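Local coordinates for AMP-dependent synthetase and ligase (PDB 6QSR) that forms with its partner ApeP the dehydratase heterocomplex ApeI:P, which serves a type II polyketide synthase making aryl polyene pigments, at the interface of chains A and B. Residues are numbered along the deposited sequence; one frame, centred on the assembly and turned at random. Chains: chain A, AMP-dependent synthetase and ligase; chain B, Beta-hydroxyacyl-(Acyl-carrier-protein) dehydratase FabA/FabZ.

The interface of chains A and B. Residues chain A 33-36, 38; chain B 33, 104-105, 166.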
loop_
_atom_site.group_PDB
_atom_site.type_symbol
_atom_site.label_atom_id
_atom_site.label_comp_id
_atom_site.label_asym_id
_atom_site.label_seq_id
_atom_site.Cartn_x
_atom_site.Cartn_y
_atom_site.Cartn_z
ATOM N N PHE A 33 5.446 11.950 -3.106
ATOM C CA PHE A 33 5.994 12.102 -4.456
ATOM C C PHE A 33 6.758 13.426 -4.569
ATOM O O PHE A 33 6.590 14.306 -3.720
ATOM C CB PHE A 33 4.847 12.089 -5.471
ATOM C CG PHE A 33 4.053 10.817 -5.458
ATOM C CD1 PHE A 33 4.489 9.711 -6.172
ATOM C CD2 PHE A 33 2.879 10.720 -4.721
ATOM C CE1 PHE A 33 3.762 8.529 -6.152
ATOM C CE2 PHE A 33 2.151 9.541 -4.694
ATOM C CZ PHE A 33 2.594 8.442 -5.412
ATOM N N PRO A 34 7.599 13.578 -5.614
ATOM C CA PRO A 34 8.296 14.868 -5.806
ATOM C C PRO A 34 7.381 16.110 -5.791
ATOM O O PRO A 34 7.688 17.077 -5.089
ATOM C CB PRO A 34 8.981 14.697 -7.163
ATOM C CG PRO A 34 9.216 13.235 -7.286
ATOM C CD PRO A 34 8.114 12.537 -6.527
ATOM N N VAL A 35 6.262 16.075 -6.522
ATOM C CA VAL A 35 5.320 17.222 -6.566
ATOM C C VAL A 35 4.421 17.385 -5.323
ATOM O O VAL A 35 3.865 18.462 -5.103
ATOM C CB VAL A 35 4.410 17.219 -7.830
ATOM C CG1 VAL A 35 5.238 17.153 -9.108
ATOM C CG2 VAL A 35 3.370 16.106 -7.781
ATOM N N GLN A 36 4.245 16.318 -4.545
ATOM C CA GLN A 36 3.444 16.357 -3.316
ATOM C C GLN A 36 3.811 15.169 -2.438
ATOM O O GLN A 36 3.637 14.025 -2.887
ATOM C CB GLN A 36 1.948 16.253 -3.635
ATOM C CG GLN A 36 1.043 16.051 -2.412
ATOM C CD GLN A 36 0.936 17.279 -1.531
ATOM O OE1 GLN A 36 0.709 18.381 -2.024
ATOM N NE2 GLN A 36 1.071 17.091 -0.221
ATOM N N LEU A 38 2.769 12.459 -0.114
ATOM C CA LEU A 38 1.520 11.821 0.297
ATOM C C LEU A 38 1.858 10.551 1.040
ATOM O O LEU A 38 2.760 9.821 0.627
ATOM C CB LEU A 38 0.670 11.449 -0.916
ATOM C CG LEU A 38 0.046 12.586 -1.715
ATOM C CD1 LEU A 38 -0.587 12.023 -2.979
ATOM C CD2 LEU A 38 -0.981 13.334 -0.875
ATOM N N PRO B 33 5.421 7.759 -11.093
ATOM C CA PRO B 33 5.788 9.027 -10.450
ATOM C C PRO B 33 6.696 8.810 -9.224
ATOM O O PRO B 33 7.472 9.691 -8.867
ATOM C CB PRO B 33 4.439 9.621 -10.052
ATOM C CG PRO B 33 3.517 8.461 -9.920
ATOM C CD PRO B 33 4.008 7.402 -10.859
ATOM N N ALA B 104 2.458 12.564 -12.380
ATOM C CA ALA B 104 3.252 13.029 -11.236
ATOM C C ALA B 104 2.735 12.509 -9.895
ATOM O O ALA B 104 3.399 12.687 -8.871
ATOM C CB ALA B 104 3.294 14.556 -11.217
ATOM N N LEU B 105 1.564 11.869 -9.899
ATOM C CA LEU B 105 0.900 11.434 -8.674
ATOM C C LEU B 105 0.126 10.163 -8.920
ATOM O O LEU B 105 -0.457 9.989 -9.983
ATOM C CB LEU B 105 -0.099 12.492 -8.207
ATOM C CG LEU B 105 0.451 13.805 -7.662
ATOM C CD1 LEU B 105 -0.632 14.870 -7.712
ATOM C CD2 LEU B 105 0.992 13.623 -6.253
ATOM N N LYS B 166 -2.063 17.545 -9.954
ATOM C CA LYS B 166 -1.674 18.298 -8.755
ATOM C C LYS B 166 -2.753 19.305 -8.320
ATOM O O LYS B 166 -3.002 19.460 -7.125
ATOM C CB LYS B 166 -0.336 19.009 -8.997
ATOM C CG LYS B 166 0.126 19.962 -7.906
ATOM C CD LYS B 166 0.355 19.271 -6.574
ATOM C CE LYS B 166 1.021 20.240 -5.608
ATOM N NZ LYS B 166 1.310 19.628 -4.288
HETATM O O HOH W 1 5.810 13.837 -8.533
#
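A:Val35 pushes its isopropyl group against B:Ala104 and B:Leu105. Both A:Val35 methyls face B:Ala104 CB, and CG2 also reaches B:Leu105 CG at 3.7 Å. The terminal methyl CD2 of B:Leu105 is shared by several chain A groups: it meets A:Val35 CG2, the A:Gln36 CB methylene, A:Leu38 CD1 and the A:Phe33 ring at CD2, the last at 3.8 Å. That ring turns one face toward chain B. B:Leu105 CD2 and the B:Pro33 ring both sit on this side but beyond the ring's edges, near CD2 and near CD1 and CE1 respectively, without stacking over the face; B:Pro33 CG is 3.8 Å from A:Phe33 CE1.

On the polar flank, the B:Lys166 ammonium group donates to the A:Val35 carbonyl, with NZ to O 2.9 Å and the donor tilted 25° from the carbonyl plane. NZ also hydrogen-bonds the amide oxygen OE1 of A:Gln36 at 2.7 Å, so two neighbouring residues grip the same nitrogen. A:Gln36 has CG anti to the backbone N (chi1 170°); the two side chains cross at about a right angle, and the bend at chi2 (71°) brings OE1 to NZ. On the backbone side of A:Val35, a water links its N (3.0 Å) to the carbonyl O of B:Ala104 (2.7 Å), tying the two main chains together.

A cis peptide bond precedes A:Phe33, within the HFPxxPxxPG motif loop of FabA/FabZ-type dehydratases, which leads into helix 41-56, the long helix of the chain A hot-dog fold. The contact may help fix this loop's conformation close to the active-site region. The loop reaches across to chain B, meeting the segment before strand 107-116, the loop that follows 3-10 helix 28-31 and the first residue of the C-terminal helix 166-174.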